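Local coordinates for protein tapirin (Caldicellulosiruptor kristjanssonii, PDB 6N2B) that binds cellulose and, as a calcium-containing adhesion protein of an extremely thermophilic bacterium, probably helps attach the cell to plant biomass, at residues N312-D317 / G334-L339; F328-I333 / A353-D358; I457-L462 / I487-P492. All blocks are in the same frame, centred on the assembly; numbering follows the deposited sequence.

Overall arrangement
Contacts 1 and 2 lie next to each other on the beta-helix, their centres 7 Å apart, and share the strand 333-336. Contact 1 joins that strand to 314-316 on the preceding side, and contact 2 leads from it to 354-357 on the other. G334 links the two, with probable hydrogen bonds from its N to T354 O (2.9 Å) and from Y356 N to its O (2.7 Å). Contact 3 is on the opposite side of the chain's centre, 42 Å from contact 1 and 45 Å from contact 2, centre to centre. Its L462 side chain is about 10 Å from the calcium ion, and its helix 459-470 carries the ligand E465.

Contact 1. Residues N312-D317 / G334-L339; sequences NEIYSD and GIVKKL
I314, Y315 and S316 pair in parallel with G334, I335 and V336, the axes of the two short strands approaching to 4.6 Å at an angle of only 11°. This is the rung-on-rung stacking of a parallel beta-helix, one coil lying directly on the next. I335 bonds both ways: its N donates to I314 O (2.9 Å), nearly along the C=O axis, and its O accepts from S316 N (2.9 Å). A weak bond from K337 N to S316 O follows, just where the chain turns the corner.

I314, S316 and V336 point to the interior of the coil, where V336 also touches V320 of another wall. V336 CG1 lies 4.1 Å from I314 CG1, the two branches crossing obliquely, while S316 CB sits beside V336 CB at 4.0 Å. The S316 hydroxyl does not serve this pair; it is hydrogen-bonded to T296 OG1 and G318 N.

On the outer face, the side chains of Y315 and I335 meet at a slant beneath the loop carrying P403, Y405 and P406. With CG anti to its carbonyl carbon (chi1 -49°), Y315 starts its ring from the side of the backbone N. I335 CD1 meets the ring edge, in plane, 3.8 Å from CE1, and the Y405 ring also packs on Y315, the planes steeply inclined. An alanine in place of Y315 would probably open a gap beside I335 CD1, take away a partner of the Y405 ring, and leave E313 OE1 without its phenol donor. That donor reaches back from the strand to the corner before it: Y315 OH gives its hydrogen to E313 OE1 at 2.6 Å, from above the carboxylate plane, 38° out of it.

Contact 2. Residues F328-I333 / A353-D358; sequences FEIGSI and ATLYCD
A corner-to-strand contact joins S332 and I333 to A353 and T354, where the chain leaves strand 327-330, bends through G331 and S332, and starts the next wall. A353 is the residue set into this bend. Its CB points at the bending backbone and lies 3.5 Å from I330 O and 3.4 Å from S332 O, so the methyl group rests against carbonyl oxygens. Beside it, T354 N donates to S332 O (3.2 Å), arriving from above the carbonyl plane, 46° out of it.

Beyond the corner I333 pairs in parallel with T354, one coil of the beta-helix thereby resting on the next. From the wall before the corner, I330 CD1 comes within 4.2 Å of L355 CD1 in the interior, and both side chains also touch I349. On the outer side of the paired strands, I333 has CG1 anti to its backbone N (chi1 -167°), which sets that carbon 3.7 Å from T354 O. The same CG1 comes to the edge of the Y356 ring, near its plane, 4.4 Å from CE1, while the Y356 ring also meets that of F402.

Contact 3. Residues I457-L462 / I487-P492; sequences INDSEL and ITFSNP
D459 lays its side chain over the turn that follows F489, with CB 3.7 Å from F489 CD1 and the carboxylate reaching on toward S490 and N491. Its CG stands between the backbone N and the carbonyl carbon (chi1 45°), and from there OD2 accepts from N491 N at 2.8 Å through its syn lone pair, the side of the other oxygen. OD1 takes a weak bond from the next amide, S460 N, so the one carboxylate ties the first turn of its helix to the loop of the other segment.

The F489 ring is met from several directions. I487 CG2 lies over one face, 3.6 Å above the plane and offset toward the rim, and D459 N is in plane at the edge. L462 CD2 approaches CE1 obliquely at 3.9 Å. L505, I507 and I522 also touch F489.

Before the helix, I457 and N458 pair in parallel with I487 and T488, and T488 N donates to I457 O (3.0 Å). This is a small three-stranded wall, with 520-522 beyond 487-489, in keeping with the beta-helix, except that 457-458 runs straight into helix 459-470. N458 and E461 make the capping box at its start: E461 N donates almost straight to N458 OD1 (2.8 Å, 177°), and N458 N donates to E461 OE1 (3.2 Å). The same helix leads to the calcium ligand E465, and the side chain of L462 is about 10 Å from the bound calcium ion.

Contact 1. Residues N312-D317 / G334-L339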
loop_
_atom_site.group_PDB
_atom_site.type_symbol
_atom_site.label_atom_id
_atom_site.label_comp_id
_atom_site.label_asym_id
_atom_site.label_seq_id
_atom_site.Cartn_x
_atom_site.Cartn_y
_atom_site.Cartn_z
ATOM N N ASN A 312 -3.247 -11.646 10.065
ATOM C CA ASN A 312 -3.997 -12.854 10.369
ATOM C C ASN A 312 -3.405 -14.067 9.669
ATOM O O ASN A 312 -3.371 -15.161 10.242
ATOM C CB ASN A 312 -5.457 -12.682 9.981
ATOM C CG ASN A 312 -6.364 -13.491 10.863
ATOM O OD1 ASN A 312 -6.412 -13.280 12.082
ATOM N ND2 ASN A 312 -7.078 -14.445 10.265
ATOM N N GLU A 313 -2.973 -13.899 8.419
ATOM C CA GLU A 313 -2.206 -14.898 7.691
ATOM C C GLU A 313 -0.949 -14.210 7.208
ATOM O O GLU A 313 -1.000 -13.038 6.819
ATOM C CB GLU A 313 -2.977 -15.473 6.505
ATOM C CG GLU A 313 -4.466 -15.578 6.747
ATOM C CD GLU A 313 -5.225 -16.299 5.631
ATOM O OE1 GLU A 313 -4.586 -16.791 4.665
ATOM O OE2 GLU A 313 -6.477 -16.374 5.727
ATOM N N ILE A 314 0.181 -14.920 7.260
ATOM C CA ILE A 314 1.459 -14.404 6.766
ATOM C C ILE A 314 2.172 -15.540 6.050
ATOM O O ILE A 314 2.347 -16.621 6.614
ATOM C CB ILE A 314 2.333 -13.807 7.896
ATOM C CG1 ILE A 314 3.786 -13.609 7.450
ATOM C CG2 ILE A 314 2.308 -14.669 9.132
ATOM C CD1 ILE A 314 3.975 -12.539 6.401
ATOM N N TYR A 315 2.557 -15.311 4.802
ATOM C CA TYR A 315 3.306 -16.286 4.025
ATOM C C TYR A 315 4.548 -15.612 3.481
ATOM O O TYR A 315 4.463 -14.505 2.944
ATOM C CB TYR A 315 2.474 -16.848 2.874
ATOM C CG TYR A 315 1.098 -17.306 3.290
ATOM C CD1 TYR A 315 0.913 -18.546 3.874
ATOM C CD2 TYR A 315 -0.015 -16.496 3.105
ATOM C CE1 TYR A 315 -0.358 -18.978 4.260
ATOM C CE2 TYR A 315 -1.280 -16.919 3.476
ATOM C CZ TYR A 315 -1.445 -18.159 4.063
ATOM O OH TYR A 315 -2.687 -18.589 4.454
ATOM N N SER A 316 5.697 -16.266 3.613
ATOM C CA SER A 316 6.921 -15.603 3.195
ATOM C C SER A 316 7.955 -16.605 2.717
ATOM O O SER A 316 8.309 -17.543 3.440
ATOM C CB SER A 316 7.506 -14.763 4.322
ATOM O OG SER A 316 8.625 -14.051 3.838
ATOM N N ASP A 317 8.442 -16.389 1.501
ATOM C CA ASP A 317 9.532 -17.164 0.930
ATOM C C ASP A 317 10.894 -16.741 1.480
ATOM O O ASP A 317 11.922 -17.247 1.010
ATOM C CB ASP A 317 9.507 -17.042 -0.597
ATOM C CG ASP A 317 8.322 -17.772 -1.225
ATOM O OD1 ASP A 317 7.660 -18.557 -0.513
ATOM O OD2 ASP A 317 8.046 -17.574 -2.430
ATOM N N GLY A 334 0.751 -18.884 9.868
ATOM C CA GLY A 334 1.980 -18.394 9.287
ATOM C C GLY A 334 2.765 -19.521 8.642
ATOM O O GLY A 334 2.863 -20.620 9.202
ATOM N N ILE A 335 3.291 -19.268 7.442
ATOM C CA ILE A 335 4.201 -20.180 6.757
ATOM C C ILE A 335 5.334 -19.360 6.169
ATOM O O ILE A 335 5.157 -18.700 5.141
ATOM C CB ILE A 335 3.507 -20.976 5.644
ATOM C CG1 ILE A 335 2.191 -21.571 6.130
ATOM C CG2 ILE A 335 4.454 -22.031 5.118
ATOM C CD1 ILE A 335 1.397 -22.275 5.041
ATOM N N VAL A 336 6.501 -19.387 6.810
ATOM C CA VAL A 336 7.622 -18.543 6.422
ATOM C C VAL A 336 8.883 -19.393 6.360
ATOM O O VAL A 336 8.945 -20.491 6.909
ATOM C CB VAL A 336 7.825 -17.355 7.389
ATOM C CG1 VAL A 336 6.504 -16.725 7.730
ATOM C CG2 VAL A 336 8.557 -17.799 8.645
ATOM N N LYS A 337 9.885 -18.873 5.648
ATOM C CA LYS A 337 11.188 -19.523 5.592
ATOM C C LYS A 337 11.898 -19.418 6.936
ATOM O O LYS A 337 12.453 -20.400 7.442
ATOM C CB LYS A 337 12.038 -18.892 4.477
ATOM C CG LYS A 337 13.377 -19.595 4.144
ATOM C CD LYS A 337 13.126 -20.962 3.498
ATOM C CE LYS A 337 14.323 -21.449 2.693
ATOM N NZ LYS A 337 14.404 -22.943 2.680
ATOM N N LYS A 338 11.882 -18.234 7.528
ATOM C CA LYS A 338 12.585 -17.984 8.772
ATOM C C LYS A 338 11.835 -16.906 9.546
ATOM O O LYS A 338 11.259 -15.983 8.962
ATOM C CB LYS A 338 14.046 -17.565 8.519
ATOM C CG LYS A 338 14.961 -17.765 9.721
ATOM C CD LYS A 338 16.392 -17.314 9.484
ATOM C CE LYS A 338 17.245 -17.596 10.740
ATOM N NZ LYS A 338 18.669 -17.144 10.692
ATOM N N LEU A 339 11.805 -17.057 10.863
ATOM C CA LEU A 339 11.372 -15.998 11.758
ATOM C C LEU A 339 12.541 -15.719 12.674
ATOM O O LEU A 339 13.065 -16.646 13.296
ATOM C CB LEU A 339 10.140 -16.402 12.565
ATOM C CG LEU A 339 9.818 -15.440 13.714
ATOM C CD1 LEU A 339 9.377 -14.065 13.185
ATOM C CD2 LEU A 339 8.779 -16.024 14.663
#

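Contact 2. Residues F328-I333 / A353-D358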
loop_
_atom_site.group_PDB
_atom_site.type_symbol
_atom_site.label_atom_id
_atom_site.label_comp_id
_atom_site.label_asym_id
_atom_site.label_seq_id
_atom_site.Cartn_x
_atom_site.Cartn_y
_atom_site.Cartn_z
ATOM N N PHE A 328 4.940 -8.109 16.736
ATOM C CA PHE A 328 4.309 -8.771 15.605
ATOM C C PHE A 328 3.433 -9.907 16.108
ATOM O O PHE A 328 3.934 -10.814 16.778
ATOM C CB PHE A 328 5.364 -9.289 14.634
ATOM C CG PHE A 328 4.790 -10.012 13.471
ATOM C CD1 PHE A 328 3.616 -9.574 12.886
ATOM C CD2 PHE A 328 5.418 -11.141 12.963
ATOM C CE1 PHE A 328 3.079 -10.250 11.815
ATOM C CE2 PHE A 328 4.891 -11.818 11.885
ATOM C CZ PHE A 328 3.727 -11.374 11.303
ATOM N N GLU A 329 2.139 -9.874 15.773
ATOM C CA GLU A 329 1.187 -10.909 16.170
ATOM C C GLU A 329 0.625 -11.629 14.951
ATOM O O GLU A 329 0.193 -10.984 13.991
ATOM C CB GLU A 329 0.020 -10.327 16.960
ATOM C CG GLU A 329 0.389 -9.408 18.098
ATOM C CD GLU A 329 -0.800 -9.169 19.012
ATOM O OE1 GLU A 329 -1.956 -9.390 18.558
ATOM O OE2 GLU A 329 -0.573 -8.783 20.183
ATOM N N ILE A 330 0.590 -12.958 15.011
ATOM C CA ILE A 330 -0.018 -13.779 13.975
ATOM C C ILE A 330 -1.352 -14.298 14.492
ATOM O O ILE A 330 -1.397 -15.053 15.472
ATOM C CB ILE A 330 0.901 -14.934 13.569
ATOM C CG1 ILE A 330 2.252 -14.386 13.108
ATOM C CG2 ILE A 330 0.242 -15.770 12.475
ATOM C CD1 ILE A 330 3.285 -15.449 12.919
ATOM N N GLY A 331 -2.441 -13.914 13.820
ATOM C CA GLY A 331 -3.767 -14.189 14.345
ATOM C C GLY A 331 -4.302 -15.564 14.018
ATOM O O GLY A 331 -5.094 -16.116 14.789
ATOM N N SER A 332 -3.871 -16.148 12.902
ATOM C CA SER A 332 -4.432 -17.428 12.495
ATOM C C SER A 332 -3.410 -18.405 11.903
ATOM O O SER A 332 -3.399 -19.578 12.293
ATOM C CB SER A 332 -5.578 -17.189 11.518
ATOM O OG SER A 332 -6.183 -18.408 11.150
ATOM N N ILE A 333 -2.554 -17.980 10.969
ATOM C CA ILE A 333 -1.616 -18.924 10.348
ATOM C C ILE A 333 -0.382 -18.196 9.826
ATOM O O ILE A 333 -0.449 -17.041 9.397
ATOM C CB ILE A 333 -2.307 -19.743 9.227
ATOM C CG1 ILE A 333 -1.444 -20.929 8.816
ATOM C CG2 ILE A 333 -2.599 -18.869 8.044
ATOM C CD1 ILE A 333 -2.181 -21.926 7.938
ATOM N N ALA A 353 -3.896 -20.016 16.552
ATOM C CA ALA A 353 -3.036 -19.844 15.393
ATOM C C ALA A 353 -1.921 -20.891 15.369
ATOM O O ALA A 353 -1.559 -21.476 16.395
ATOM C CB ALA A 353 -2.438 -18.434 15.388
ATOM N N THR A 354 -1.381 -21.121 14.172
ATOM C CA THR A 354 -0.214 -21.973 13.987
ATOM C C THR A 354 0.791 -21.260 13.099
ATOM O O THR A 354 0.450 -20.822 11.999
ATOM C CB THR A 354 -0.573 -23.328 13.357
ATOM O OG1 THR A 354 -1.497 -24.035 14.201
ATOM C CG2 THR A 354 0.667 -24.159 13.193
ATOM N N LEU A 355 2.023 -21.142 13.570
ATOM C CA LEU A 355 3.136 -20.694 12.746
ATOM C C LEU A 355 3.948 -21.905 12.293
ATOM O O LEU A 355 4.264 -22.778 13.105
ATOM C CB LEU A 355 4.024 -19.720 13.527
ATOM C CG LEU A 355 5.389 -19.410 12.888
ATOM C CD1 LEU A 355 5.212 -18.902 11.472
ATOM C CD2 LEU A 355 6.200 -18.403 13.695
ATOM N N TYR A 356 4.278 -21.964 11.004
ATOM C CA TYR A 356 5.275 -22.896 10.488
ATOM C C TYR A 356 6.440 -22.093 9.944
ATOM O O TYR A 356 6.233 -21.160 9.167
ATOM C CB TYR A 356 4.727 -23.788 9.375
ATOM C CG TYR A 356 3.426 -24.495 9.689
ATOM C CD1 TYR A 356 2.207 -23.815 9.610
ATOM C CD2 TYR A 356 3.407 -25.852 10.039
ATOM C CE1 TYR A 356 1.010 -24.451 9.875
ATOM C CE2 TYR A 356 2.204 -26.503 10.310
ATOM C CZ TYR A 356 1.008 -25.793 10.228
ATOM O OH TYR A 356 -0.192 -26.410 10.502
ATOM N N CYS A 357 7.656 -22.448 10.344
ATOM C CA CYS A 357 8.839 -21.848 9.750
ATOM C C CYS A 357 9.917 -22.905 9.617
ATOM O O CYS A 357 10.055 -23.759 10.490
ATOM C CB CYS A 357 9.357 -20.677 10.578
ATOM S SG CYS A 357 9.692 -21.051 12.315
ATOM N N ASP A 358 10.671 -22.861 8.514
ATOM C CA ASP A 358 11.772 -23.802 8.354
ATOM C C ASP A 358 12.833 -23.564 9.417
ATOM O O ASP A 358 13.430 -24.516 9.934
ATOM C CB ASP A 358 12.367 -23.692 6.948
ATOM C CG ASP A 358 13.554 -24.634 6.733
ATOM O OD1 ASP A 358 13.332 -25.861 6.565
ATOM O OD2 ASP A 358 14.713 -24.148 6.733
#

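Contact 3. Residues I457-L462 / I487-P492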
loop_
_atom_site.group_PDB
_atom_site.type_symbol
_atom_site.label_atom_id
_atom_site.label_comp_id
_atom_site.label_asym_id
_atom_site.label_seq_id
_atom_site.Cartn_x
_atom_site.Cartn_y
_atom_site.Cartn_z
ATOM N N ILE A 457 1.218 17.041 -13.568
ATOM C CA ILE A 457 0.125 17.938 -13.202
ATOM C C ILE A 457 0.592 18.790 -12.030
ATOM O O ILE A 457 1.323 18.303 -11.157
ATOM C CB ILE A 457 -1.149 17.151 -12.826
ATOM C CG1 ILE A 457 -1.494 16.133 -13.919
ATOM C CG2 ILE A 457 -2.325 18.103 -12.540
ATOM C CD1 ILE A 457 -2.628 15.212 -13.568
ATOM N N ASN A 458 0.201 20.066 -12.017
ATOM C CA ASN A 458 0.417 20.904 -10.846
ATOM C C ASN A 458 -0.848 21.692 -10.542
ATOM O O ASN A 458 -1.828 21.657 -11.294
ATOM C CB ASN A 458 1.642 21.824 -10.996
ATOM C CG ASN A 458 1.469 22.918 -12.044
ATOM O OD1 ASN A 458 0.462 23.625 -12.092
ATOM N ND2 ASN A 458 2.487 23.069 -12.887
ATOM N N ASP A 459 -0.824 22.405 -9.415
ATOM C CA ASP A 459 -2.062 22.996 -8.919
ATOM C C ASP A 459 -2.493 24.205 -9.746
ATOM O O ASP A 459 -3.694 24.431 -9.938
ATOM C CB ASP A 459 -1.932 23.352 -7.437
ATOM C CG ASP A 459 -0.633 24.049 -7.096
ATOM O OD1 ASP A 459 0.183 24.357 -7.989
ATOM O OD2 ASP A 459 -0.417 24.254 -5.895
ATOM N N SER A 460 -1.537 24.984 -10.253
ATOM C CA SER A 460 -1.878 26.079 -11.157
ATOM C C SER A 460 -2.587 25.554 -12.411
ATOM O O SER A 460 -3.664 26.036 -12.787
ATOM C CB SER A 460 -0.603 26.862 -11.509
ATOM O OG SER A 460 -0.835 27.897 -12.454
ATOM N N GLU A 461 -2.008 24.539 -13.052
ATOM C CA GLU A 461 -2.632 23.951 -14.231
ATOM C C GLU A 461 -4.010 23.387 -13.920
ATOM O O GLU A 461 -4.952 23.556 -14.703
ATOM C CB GLU A 461 -1.726 22.870 -14.785
ATOM C CG GLU A 461 -0.428 23.431 -15.273
ATOM C CD GLU A 461 0.565 22.349 -15.567
ATOM O OE1 GLU A 461 0.380 21.233 -15.011
ATOM O OE2 GLU A 461 1.513 22.617 -16.348
ATOM N N LEU A 462 -4.141 22.730 -12.768
ATOM C CA LEU A 462 -5.397 22.100 -12.372
ATOM C C LEU A 462 -6.519 23.123 -12.198
ATOM O O LEU A 462 -7.650 22.894 -12.642
ATOM C CB LEU A 462 -5.166 21.325 -11.081
ATOM C CG LEU A 462 -6.106 20.242 -10.605
ATOM C CD1 LEU A 462 -6.316 19.210 -11.693
ATOM C CD2 LEU A 462 -5.487 19.618 -9.369
ATOM N N ILE A 487 3.241 14.611 -9.821
ATOM C CA ILE A 487 2.193 15.543 -9.442
ATOM C C ILE A 487 2.774 16.454 -8.373
ATOM O O ILE A 487 3.389 15.972 -7.414
ATOM C CB ILE A 487 0.947 14.796 -8.944
ATOM C CG1 ILE A 487 0.276 14.085 -10.122
ATOM C CG2 ILE A 487 0.004 15.730 -8.221
ATOM C CD1 ILE A 487 -0.887 13.226 -9.728
ATOM N N THR A 488 2.625 17.767 -8.558
ATOM C CA THR A 488 3.246 18.734 -7.660
ATOM C C THR A 488 2.235 19.795 -7.274
ATOM O O THR A 488 1.718 20.502 -8.139
ATOM C CB THR A 488 4.463 19.406 -8.290
ATOM O OG1 THR A 488 5.474 18.426 -8.560
ATOM C CG2 THR A 488 5.017 20.421 -7.325
ATOM N N PHE A 489 1.981 19.932 -5.981
ATOM C CA PHE A 489 1.115 20.973 -5.466
ATOM C C PHE A 489 2.018 21.963 -4.733
ATOM O O PHE A 489 2.353 21.778 -3.562
ATOM C CB PHE A 489 0.050 20.368 -4.584
ATOM C CG PHE A 489 -0.883 19.436 -5.319
ATOM C CD1 PHE A 489 -1.373 19.770 -6.577
ATOM C CD2 PHE A 489 -1.262 18.220 -4.763
ATOM C CE1 PHE A 489 -2.231 18.909 -7.260
ATOM C CE2 PHE A 489 -2.126 17.363 -5.428
ATOM C CZ PHE A 489 -2.611 17.705 -6.674
ATOM N N SER A 490 2.427 23.014 -5.454
ATOM C CA SER A 490 3.379 24.002 -4.949
ATOM C C SER A 490 2.756 24.997 -3.989
ATOM O O SER A 490 3.481 25.634 -3.212
ATOM C CB SER A 490 4.004 24.787 -6.109
ATOM O OG SER A 490 5.229 24.195 -6.504
ATOM N N ASN A 491 1.451 25.143 -4.046
ATOM C CA ASN A 491 0.687 26.124 -3.314
ATOM C C ASN A 491 -0.693 25.538 -3.031
ATOM O O ASN A 491 -1.713 26.103 -3.446
ATOM C CB ASN A 491 0.602 27.413 -4.128
ATOM C CG ASN A 491 0.602 28.638 -3.256
ATOM O OD1 ASN A 491 0.748 28.539 -2.035
ATOM N ND2 ASN A 491 0.431 29.808 -3.867
ATOM N N PRO A 492 -0.766 24.407 -2.328
ATOM C CA PRO A 492 -2.053 23.694 -2.223
ATOM C C PRO A 492 -3.219 24.525 -1.689
ATOM O O PRO A 492 -4.369 24.204 -2.015
ATOM C CB PRO A 492 -1.729 22.520 -1.285
ATOM C CG PRO A 492 -0.441 22.882 -0.618
ATOM C CD PRO A 492 0.312 23.715 -1.599
#